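Local coordinates for protein beta-1,4-exocellulase (Thermobifida fusca, PDB 4B4H) that probably cleaves beta-1,4 bonds of cellulose as a family 6 cellobiohydrolase, this chain being its catalytic domain, at residues 37-42 with 78-83; 128-133 with 181-186; 220-225 with 282-287. All coordinates share one frame; numbering follows the deposited sequence. Where two conformers were deposited one is given.

The three contacts are pairs of neighbouring parallel strands in one curved sheet, part of the distorted alpha/beta barrel of glycoside hydrolase family 6. They come in series along the chain: contact 1, then contact 2, then contact 3. Contact 1 joins contact 2 through strands 75-81 and 127-133, and their centres are about 10 Å apart. Contact 2 joins contact 3 through strands 180-185 and 221-224, with centres about 8 Å apart. Contacts 1 and 3 do not touch; their centres lie about 16 Å apart. Together they build a continuous run of the barrel wall. Predicted substrate-binding and active-site residues lie near the C-terminal ends of its strands.

Contact 1 (37-42 with 78-83); sequences AVWLDR and QVVIYN
One face of the Trp39 indole rests on Val80. The CG2 methyl of Val80 sits 3.4 Å from the centroid of the five-membered ring of Trp39, 6° off the ring normal, a CH-pi contact. Val80 CG1 reaches the six-membered ring near CE3 and CZ3. At the indole edge stand Tyr82 CD2, 4.0 Å from Trp39 CZ3 and near the plane, and Ala37 O, in the plane. The Tyr82 ring meets Asp41 CB obliquely. CG of Trp39 is anti to its carbonyl carbon (chi1 -73°), which lays the indole alongside Val80. Trp39 NE1 donates to Val352 O. An alanine at Trp39 would probably open a gap over Val80 CG2 and leave Val352 O without this N-H.

On the other face of the sheet, Leu40 CD1 packs 3.7 Å from Val79 CG1, under helices 59-70 and 103-121. Backbone bonds zip the strands together: Val38 N to Gln78 O, Val80 N to Val38 O and Leu40 N to Val80 O. The ladder ends in a weak bond of 3.5 Å from Tyr82 N to Leu40 O. There the Tyr110 hydroxyl of helix 103-121 bonds both atoms. A water bridges Asp41 O and Asn83 OD1. In this parallel pair of the family 6 barrel, Trp39 on its strand and Asp41 just past it are predicted to bind substrate, and Tyr82 OH bonds to the predicted active-site Asp88.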
loop_
_atom_site.group_PDB
_atom_site.type_symbol
_atom_site.label_atom_id
_atom_site.label_comp_id
_atom_site.label_asym_id
_atom_site.label_seq_id
_atom_site.Cartn_x
_atom_site.Cartn_y
_atom_site.Cartn_z
ATOM N N ALA A 37 0.703 -10.401 -2.573
ATOM C CA ALA A 37 -0.562 -10.489 -1.868
ATOM C C ALA A 37 -1.701 -10.825 -2.821
ATOM O O ALA A 37 -1.637 -10.507 -4.005
ATOM C CB ALA A 37 -0.833 -9.182 -1.136
ATOM N N VAL A 38 -2.726 -11.498 -2.307
ATOM C CA VAL A 38 -3.930 -11.757 -3.085
ATOM C C VAL A 38 -4.891 -10.635 -2.741
ATOM O O VAL A 38 -5.139 -10.371 -1.571
ATOM C CB VAL A 38 -4.531 -13.144 -2.754
ATOM C CG1 VAL A 38 -5.953 -13.272 -3.302
ATOM C CG2 VAL A 38 -3.624 -14.259 -3.285
ATOM N N TRP A 39 -5.396 -9.953 -3.764
ATOM C CA TRP A 39 -6.250 -8.776 -3.561
ATOM C C TRP A 39 -7.715 -9.082 -3.624
ATOM O O TRP A 39 -8.235 -9.477 -4.674
ATOM C CB TRP A 39 -5.921 -7.703 -4.581
ATOM C CG TRP A 39 -4.616 -7.013 -4.299
ATOM C CD1 TRP A 39 -3.343 -7.588 -4.223
ATOM C CD2 TRP A 39 -4.395 -5.586 -4.005
ATOM N NE1 TRP A 39 -2.403 -6.643 -3.913
ATOM C CE2 TRP A 39 -2.948 -5.431 -3.786
ATOM C CE3 TRP A 39 -5.213 -4.466 -3.937
ATOM C CZ2 TRP A 39 -2.375 -4.204 -3.493
ATOM C CZ3 TRP A 39 -4.622 -3.230 -3.647
ATOM C CH2 TRP A 39 -3.234 -3.104 -3.439
ATOM N N LEU A 40 -8.410 -8.891 -2.511
ATOM C CA LEU A 40 -9.867 -9.026 -2.544
ATOM C C LEU A 40 -10.479 -7.631 -2.663
ATOM O O LEU A 40 -10.877 -7.015 -1.671
ATOM C CB LEU A 40 -10.416 -9.814 -1.343
ATOM C CG LEU A 40 -9.742 -11.137 -0.924
ATOM C CD1 LEU A 40 -10.471 -11.806 0.237
ATOM C CD2 LEU A 40 -9.577 -12.137 -2.064
ATOM N N ASP A 41 -10.489 -7.124 -3.892
ATOM C CA ASP A 41 -10.824 -5.739 -4.160
ATOM C C ASP A 41 -12.260 -5.573 -4.634
ATOM O O ASP A 41 -12.664 -4.483 -5.044
ATOM C CB ASP A 41 -9.833 -5.146 -5.166
ATOM C CG ASP A 41 -9.885 -5.828 -6.523
ATOM O OD1 ASP A 41 -10.116 -7.059 -6.609
ATOM O OD2 ASP A 41 -9.679 -5.120 -7.533
ATOM N N ARG A 42 -13.022 -6.665 -4.575
ATOM C CA ARG A 42 -14.454 -6.629 -4.877
ATOM C C ARG A 42 -15.096 -7.919 -4.379
ATOM O O ARG A 42 -14.402 -8.902 -4.115
ATOM C CB ARG A 42 -14.718 -6.389 -6.374
ATOM C CG ARG A 42 -14.063 -7.397 -7.308
ATOM C CD ARG A 42 -14.012 -6.893 -8.741
ATOM N NE ARG A 42 -13.642 -7.969 -9.658
ATOM C CZ ARG A 42 -12.422 -8.487 -9.751
ATOM N NH1 ARG A 42 -11.441 -8.032 -8.986
ATOM N NH2 ARG A 42 -12.182 -9.464 -10.614
ATOM N N GLN A 78 -0.594 -13.227 2.165
ATOM C CA GLN A 78 -1.086 -11.905 2.412
ATOM C C GLN A 78 -2.381 -11.683 1.613
ATOM O O GLN A 78 -2.443 -12.006 0.559
ATOM C CB GLN A 78 -0.033 -10.862 2.014
ATOM C CG GLN A 78 1.301 -10.946 2.710
ATOM C CD GLN A 78 2.343 -10.167 1.980
ATOM O OE1 GLN A 78 3.024 -10.663 1.165
ATOM N NE2 GLN A 78 2.438 -8.940 2.300
ATOM N N VAL A 79 -3.390 -11.190 2.271
ATOM C CA VAL A 79 -4.693 -10.958 1.654
ATOM C C VAL A 79 -5.035 -9.478 1.833
ATOM O O VAL A 79 -5.032 -8.982 2.953
ATOM C CB VAL A 79 -5.789 -11.833 2.328
ATOM C CG1 VAL A 79 -7.175 -11.414 1.857
ATOM C CG2 VAL A 79 -5.600 -13.324 2.052
ATOM N N VAL A 80 -5.361 -8.778 0.744
ATOM C CA VAL A 80 -5.703 -7.348 0.851
ATOM C C VAL A 80 -7.212 -7.206 0.928
ATOM O O VAL A 80 -7.909 -7.705 0.058
ATOM C CB VAL A 80 -5.176 -6.523 -0.344
ATOM C CG1 VAL A 80 -5.259 -5.050 -0.007
ATOM C CG2 VAL A 80 -3.720 -6.875 -0.647
ATOM N N ILE A 81 -7.676 -6.557 2.002
ATOM C CA ILE A 81 -9.090 -6.238 2.241
ATOM C C ILE A 81 -9.308 -4.814 1.743
ATOM O O ILE A 81 -8.702 -3.863 2.265
ATOM C CB ILE A 81 -9.384 -6.319 3.756
ATOM C CG1 ILE A 81 -8.948 -7.689 4.322
ATOM C CG2 ILE A 81 -10.856 -6.042 4.065
ATOM C CD1 ILE A 81 -9.450 -8.906 3.554
ATOM N N TYR A 82 -10.185 -4.620 0.752
ATOM C CA TYR A 82 -10.204 -3.354 0.031
ATOM C C TYR A 82 -11.513 -3.110 -0.701
ATOM O O TYR A 82 -11.566 -3.178 -1.929
ATOM C CB TYR A 82 -9.020 -3.317 -0.942
ATOM C CG TYR A 82 -8.862 -2.064 -1.773
ATOM C CD1 TYR A 82 -9.110 -0.805 -1.230
ATOM C CD2 TYR A 82 -8.381 -2.135 -3.087
ATOM C CE1 TYR A 82 -8.930 0.346 -1.989
ATOM C CE2 TYR A 82 -8.210 -0.995 -3.857
ATOM C CZ TYR A 82 -8.472 0.247 -3.302
ATOM O OH TYR A 82 -8.279 1.376 -4.084
ATOM N N ASN A 83 -12.569 -2.847 0.059
ATOM C CA ASN A 83 -13.903 -2.641 -0.540
ATOM C C ASN A 83 -14.818 -1.723 0.267
ATOM O O ASN A 83 -16.042 -1.868 0.168
ATOM C CB ASN A 83 -14.597 -3.993 -0.820
ATOM C CG ASN A 83 -15.706 -3.892 -1.864
ATOM O OD1 ASN A 83 -15.668 -3.018 -2.723
ATOM N ND2 ASN A 83 -16.672 -4.806 -1.810
HETATM O O HOH W 1 -15.072 -3.195 -5.486
#

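Contact 2 (128-133 with 181-186); sequences RIVAII and YNYIDA
Val130 CG1 overlaps the CD1-CE1 side of the Tyr183 ring, 3.5 Å from Tyr183 CD1, approaching obliquely. The two strands are parallel neighbours in the barrel, linked by a beta-alpha-beta crossover that includes helix 162-175. On the same face of the sheet, Arg128 CG lies 3.9 Å from Tyr181 CE1. With CG anti to the carbonyl carbon (chi1 -61°), the Tyr181 ring swings back along strand 127-133 and sets its edge at Ile129 O, which lies in the ring plane. Both tyrosine hydroxyls are held from outside: Tyr181 OH bonds to Val3 N and Tyr183 OH to Asp347.

Five backbone bonds join the strands. Tyr183 N to Ala131 O is nearly straight (174°) and 2.8 Å long. The last, Asp185 N to Ile133 O, stretches to 3.3 Å. Beyond it the Asp185 carboxylate bonds to Thr226 OG1 through OD1 and to Ala187 N through OD2. The nearest side-chain atoms of Asp185 and Asp136, the predicted proton donor, are about 6 Å apart.

The other face is mostly apolar. There Asn182 ND2 donates to Tyr218 O, but its buried OD1 has no hydrogen-bond partner; it lies 3.8 Å from both Ala131 CB and Ile133 CD1.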
loop_
_atom_site.group_PDB
_atom_site.type_symbol
_atom_site.label_atom_id
_atom_site.label_comp_id
_atom_site.label_asym_id
_atom_site.label_seq_id
_atom_site.Cartn_x
_atom_site.Cartn_y
_atom_site.Cartn_z
ATOM N N ARG A 128 -0.401 -18.700 8.369
ATOM C CA ARG A 128 -0.521 -17.347 8.901
ATOM C C ARG A 128 -1.135 -16.500 7.800
ATOM O O ARG A 128 -0.612 -16.460 6.681
ATOM C CB ARG A 128 0.861 -16.836 9.322
ATOM C CG ARG A 128 1.396 -17.500 10.584
ATOM C CD ARG A 128 2.867 -17.797 10.428
ATOM N NE ARG A 128 3.384 -18.614 11.523
ATOM C CZ ARG A 128 4.653 -18.588 11.920
ATOM N NH1 ARG A 128 5.519 -17.771 11.322
ATOM N NH2 ARG A 128 5.060 -19.370 12.910
ATOM N N ILE A 129 -2.287 -15.889 8.090
ATOM C CA ILE A 129 -2.940 -15.020 7.128
ATOM C C ILE A 129 -2.692 -13.603 7.608
ATOM O O ILE A 129 -3.194 -13.215 8.646
ATOM C CB ILE A 129 -4.459 -15.281 7.054
ATOM C CG1 ILE A 129 -4.744 -16.752 6.720
ATOM C CG2 ILE A 129 -5.136 -14.387 6.018
ATOM C CD1 ILE A 129 -6.221 -17.096 6.673
ATOM N N VAL A 130 -1.885 -12.860 6.853
ATOM C CA VAL A 130 -1.654 -11.444 7.113
ATOM C C VAL A 130 -2.662 -10.705 6.235
ATOM O O VAL A 130 -2.662 -10.902 5.028
ATOM C CB VAL A 130 -0.214 -11.037 6.732
ATOM C CG1 VAL A 130 -0.054 -9.529 6.764
ATOM C CG2 VAL A 130 0.788 -11.691 7.664
ATOM N N ALA A 131 -3.556 -9.933 6.874
ATOM C CA ALA A 131 -4.619 -9.198 6.190
ATOM C C ALA A 131 -4.274 -7.719 6.176
ATOM O O ALA A 131 -4.028 -7.109 7.236
ATOM C CB ALA A 131 -5.945 -9.428 6.900
ATOM N N ILE A 132 -4.204 -7.157 4.969
ATOM C CA ILE A 132 -3.947 -5.725 4.806
ATOM C C ILE A 132 -5.282 -4.979 4.791
ATOM O O ILE A 132 -6.087 -5.178 3.902
ATOM C CB ILE A 132 -3.072 -5.430 3.558
ATOM C CG1 ILE A 132 -1.648 -5.989 3.755
ATOM C CG2 ILE A 132 -2.966 -3.939 3.289
ATOM C CD1 ILE A 132 -1.399 -7.263 3.012
ATOM N N ILE A 133 -5.498 -4.108 5.777
ATOM C CA ILE A 133 -6.840 -3.547 5.988
ATOM C C ILE A 133 -7.023 -2.174 5.321
ATOM O O ILE A 133 -6.565 -1.150 5.853
ATOM C CB ILE A 133 -7.225 -3.428 7.486
ATOM C CG1 ILE A 133 -7.063 -4.753 8.251
ATOM C CG2 ILE A 133 -8.662 -2.920 7.647
ATOM C CD1 ILE A 133 -7.652 -5.985 7.601
ATOM N N TYR A 181 -3.607 -12.005 11.053
ATOM C CA TYR A 181 -2.786 -10.906 11.542
ATOM C C TYR A 181 -3.140 -9.639 10.770
ATOM O O TYR A 181 -2.736 -9.463 9.622
ATOM C CB TYR A 181 -1.291 -11.272 11.387
ATOM C CG TYR A 181 -0.889 -12.513 12.188
ATOM C CD1 TYR A 181 -1.234 -13.801 11.749
ATOM C CD2 TYR A 181 -0.170 -12.395 13.370
ATOM C CE1 TYR A 181 -0.886 -14.931 12.487
ATOM C CE2 TYR A 181 0.189 -13.522 14.103
ATOM C CZ TYR A 181 -0.174 -14.778 13.654
ATOM O OH TYR A 181 0.185 -15.898 14.383
ATOM N N ASN A 182 -3.851 -8.737 11.441
ATOM C CA ASN A 182 -4.349 -7.514 10.794
ATOM C C ASN A 182 -3.346 -6.389 10.771
ATOM O O ASN A 182 -2.867 -5.976 11.813
ATOM C CB ASN A 182 -5.575 -6.987 11.554
ATOM C CG ASN A 182 -6.809 -7.869 11.412
ATOM O OD1 ASN A 182 -7.035 -8.516 10.389
ATOM N ND2 ASN A 182 -7.601 -7.913 12.464
ATOM N N TYR A 183 -3.106 -5.826 9.592
ATOM C CA TYR A 183 -2.304 -4.614 9.484
ATOM C C TYR A 183 -3.154 -3.514 8.875
ATOM O O TYR A 183 -3.669 -3.661 7.776
ATOM C CB TYR A 183 -1.028 -4.846 8.649
ATOM C CG TYR A 183 -0.058 -5.780 9.305
ATOM C CD1 TYR A 183 -0.323 -7.154 9.387
ATOM C CD2 TYR A 183 1.127 -5.300 9.835
ATOM C CE1 TYR A 183 0.563 -8.019 10.024
ATOM C CE2 TYR A 183 2.025 -6.152 10.465
ATOM C CZ TYR A 183 1.750 -7.519 10.533
ATOM O OH TYR A 183 2.635 -8.380 11.161
ATOM N N ILE A 184 -3.265 -2.395 9.588
ATOM C CA ILE A 184 -4.011 -1.244 9.065
ATOM C C ILE A 184 -3.120 -0.474 8.101
ATOM O O ILE A 184 -1.957 -0.194 8.393
ATOM C CB ILE A 184 -4.489 -0.287 10.179
ATOM C CG1 ILE A 184 -5.529 -0.962 11.088
ATOM C CG2 ILE A 184 -5.075 0.981 9.559
ATOM C CD1 ILE A 184 -5.822 -0.226 12.374
ATOM N N ASP A 185 -3.642 -0.160 6.923
ATOM C CA ASP A 185 -2.891 0.633 5.987
ATOM C C ASP A 185 -2.653 2.037 6.545
ATOM O O ASP A 185 -3.572 2.667 7.063
ATOM C CB ASP A 185 -3.587 0.735 4.635
ATOM C CG ASP A 185 -2.746 1.471 3.639
ATOM O OD1 ASP A 185 -1.858 0.823 3.028
ATOM O OD2 ASP A 185 -2.940 2.700 3.506
ATOM N N ALA A 186 -1.427 2.535 6.385
ATOM C CA ALA A 186 -0.989 3.786 7.003
ATOM C C ALA A 186 -0.405 4.741 5.962
ATOM O O ALA A 186 0.553 5.497 6.229
ATOM C CB ALA A 186 0.045 3.472 8.081
#

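Contact 3 (220-225 with 282-287); sequences HGFISN and IGMLID
Met284 bends at chi2 (-61°) and again at chi3, and so curls toward Phe222 on the neighbouring strand. Its CE comes within 3.6 Å of Phe222 CB. The sulfur makes an oblique Met-aromatic contact, with SD 5.4 Å from the centroid of the Phe222 ring. Ile282 turns its CG1 between the backbone N and the carbonyl carbon (chi1 52°). This carries Ile282 CD1 to the edge of the same ring, 3.8 Å from Phe222 CE1. On the opposite face, Ile223 CG1 packs against Leu285 CB.

In this parallel pair of the family 6 alpha/beta barrel, the ladder starts loosely. Gly283 N to His220 O and Phe222 N to Gly283 O are both weak. Gly221 CA makes a CA-H...O contact of 3.2 Å to Gly283 O; a beta carbon on Gly221 would run into that oxygen. Further on, Leu285 N to Phe222 O is a firm 2.8 Å. Two more bonds follow, Ser224 N to Leu285 O and Asp287 N to Ser224 O. At the C-terminal end, Asn225 ND2 makes a weak bond to Asp287 O and Asn225 OD1 accepts from Ser230 N.

The Asp287 carboxylate is gripped by four outside partners: Ser289 OG and the backbone nitrogens of Ala227, Val352 and Lys353. Lys353 and nearby Asn228 are predicted to bind substrate. Helix 262-276 packs on the Phe222, Ser224 and Met284 face. Strand 180-185 flanks strand 221-224, and strand 346-350 flanks strand 283-287.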
loop_
_atom_site.group_PDB
_atom_site.type_symbol
_atom_site.label_atom_id
_atom_site.label_comp_id
_atom_site.label_asym_id
_atom_site.label_seq_id
_atom_site.Cartn_x
_atom_site.Cartn_y
_atom_site.Cartn_z
ATOM N N HIS A 220 -2.405 -5.929 14.665
ATOM C CA HIS A 220 -1.103 -6.535 14.836
ATOM C C HIS A 220 -0.024 -5.600 14.386
ATOM O O HIS A 220 1.143 -5.742 14.789
ATOM C CB HIS A 220 -1.014 -7.854 14.071
ATOM C CG HIS A 220 0.007 -8.803 14.643
ATOM N ND1 HIS A 220 -0.230 -9.550 15.737
ATOM C CD2 HIS A 220 1.316 -9.071 14.262
ATOM C CE1 HIS A 220 0.864 -10.267 16.035
ATOM N NE2 HIS A 220 1.810 -9.977 15.134
ATOM N N GLY A 221 -0.399 -4.631 13.554
ATOM C CA GLY A 221 0.552 -3.673 13.043
ATOM C C GLY A 221 -0.023 -2.779 11.984
ATOM O O GLY A 221 -1.245 -2.673 11.854
ATOM N N PHE A 222 0.884 -2.130 11.268
ATOM C CA PHE A 222 0.542 -1.180 10.228
ATOM C C PHE A 222 1.406 -1.425 8.995
ATOM O O PHE A 222 2.515 -1.913 9.095
ATOM C CB PHE A 222 0.707 0.252 10.757
ATOM C CG PHE A 222 -0.245 0.597 11.877
ATOM C CD1 PHE A 222 0.014 0.218 13.193
ATOM C CD2 PHE A 222 -1.424 1.276 11.601
ATOM C CE1 PHE A 222 -0.878 0.523 14.219
ATOM C CE2 PHE A 222 -2.316 1.577 12.618
ATOM C CZ PHE A 222 -2.047 1.203 13.915
ATOM N N ILE A 223 0.874 -1.092 7.833
ATOM C CA ILE A 223 1.620 -1.174 6.580
ATOM C C ILE A 223 1.652 0.167 5.853
ATOM O O ILE A 223 0.586 0.786 5.614
ATOM C CB ILE A 223 1.097 -2.302 5.652
ATOM C CG1 ILE A 223 1.871 -2.327 4.333
ATOM C CG2 ILE A 223 -0.388 -2.109 5.341
ATOM C CD1 ILE A 223 1.592 -3.547 3.481
ATOM N N SER A 224 2.855 0.558 5.449
ATOM C CA SER A 224 3.051 1.733 4.600
ATOM C C SER A 224 3.484 1.402 3.179
ATOM O O SER A 224 4.017 0.289 2.889
ATOM C CB SER A 224 4.073 2.705 5.206
ATOM O OG SER A 224 5.389 2.463 4.724
ATOM N N ASN A 225 3.255 2.396 2.314
ATOM C CA ASN A 225 3.700 2.404 0.923
ATOM C C ASN A 225 2.939 1.431 0.020
ATOM O O ASN A 225 3.412 1.118 -1.070
ATOM C CB ASN A 225 5.210 2.107 0.838
ATOM C CG ASN A 225 5.866 2.759 -0.342
ATOM O OD1 ASN A 225 5.422 3.804 -0.809
ATOM N ND2 ASN A 225 6.951 2.149 -0.834
ATOM N N ILE A 282 3.522 -3.982 18.404
ATOM C CA ILE A 282 3.170 -3.795 16.986
ATOM C C ILE A 282 4.432 -3.779 16.119
ATOM O O ILE A 282 5.472 -3.243 16.514
ATOM C CB ILE A 282 2.232 -2.584 16.665
ATOM C CG1 ILE A 282 2.741 -1.254 17.241
ATOM C CG2 ILE A 282 0.789 -2.863 17.097
ATOM C CD1 ILE A 282 1.978 -0.051 16.706
ATOM N N GLY A 283 4.345 -4.433 14.967
ATOM C CA GLY A 283 5.396 -4.365 13.947
ATOM C C GLY A 283 4.865 -3.643 12.722
ATOM O O GLY A 283 3.650 -3.607 12.475
ATOM N N MET A 284 5.770 -3.068 11.948
ATOM C CA MET A 284 5.379 -2.327 10.747
ATOM C C MET A 284 5.769 -3.094 9.481
ATOM O O MET A 284 6.759 -3.800 9.465
ATOM C CB MET A 284 6.021 -0.927 10.722
ATOM C CG MET A 284 5.860 -0.100 11.997
ATOM S SD MET A 284 4.151 0.268 12.457
ATOM C CE MET A 284 3.913 1.776 11.520
ATOM N N LEU A 285 5.002 -2.928 8.409
ATOM C CA LEU A 285 5.402 -3.433 7.097
ATOM C C LEU A 285 5.631 -2.263 6.150
ATOM O O LEU A 285 5.019 -1.209 6.321
ATOM C CB LEU A 285 4.329 -4.357 6.507
ATOM C CG LEU A 285 3.879 -5.571 7.319
ATOM C CD1 LEU A 285 2.734 -6.294 6.620
ATOM C CD2 LEU A 285 5.064 -6.503 7.603
ATOM N N ILE A 286 6.548 -2.438 5.190
ATOM C CA ILE A 286 6.644 -1.535 4.028
ATOM C C ILE A 286 6.575 -2.356 2.742
ATOM O O ILE A 286 7.308 -3.333 2.584
ATOM C CB ILE A 286 7.948 -0.707 3.970
ATOM C CG1 ILE A 286 8.262 -0.004 5.309
ATOM C CG2 ILE A 286 7.876 0.286 2.802
ATOM C CD1 ILE A 286 9.718 0.448 5.420
ATOM N N ASP A 287 5.713 -1.939 1.816
ATOM C CA ASP A 287 5.614 -2.596 0.519
ATOM C C ASP A 287 6.693 -2.045 -0.391
ATOM O O ASP A 287 6.638 -0.866 -0.766
ATOM C CB ASP A 287 4.246 -2.310 -0.098
ATOM C CG ASP A 287 4.016 -3.025 -1.433
ATOM O OD1 ASP A 287 4.899 -3.752 -1.945
ATOM O OD2 ASP A 287 2.911 -2.818 -1.984
#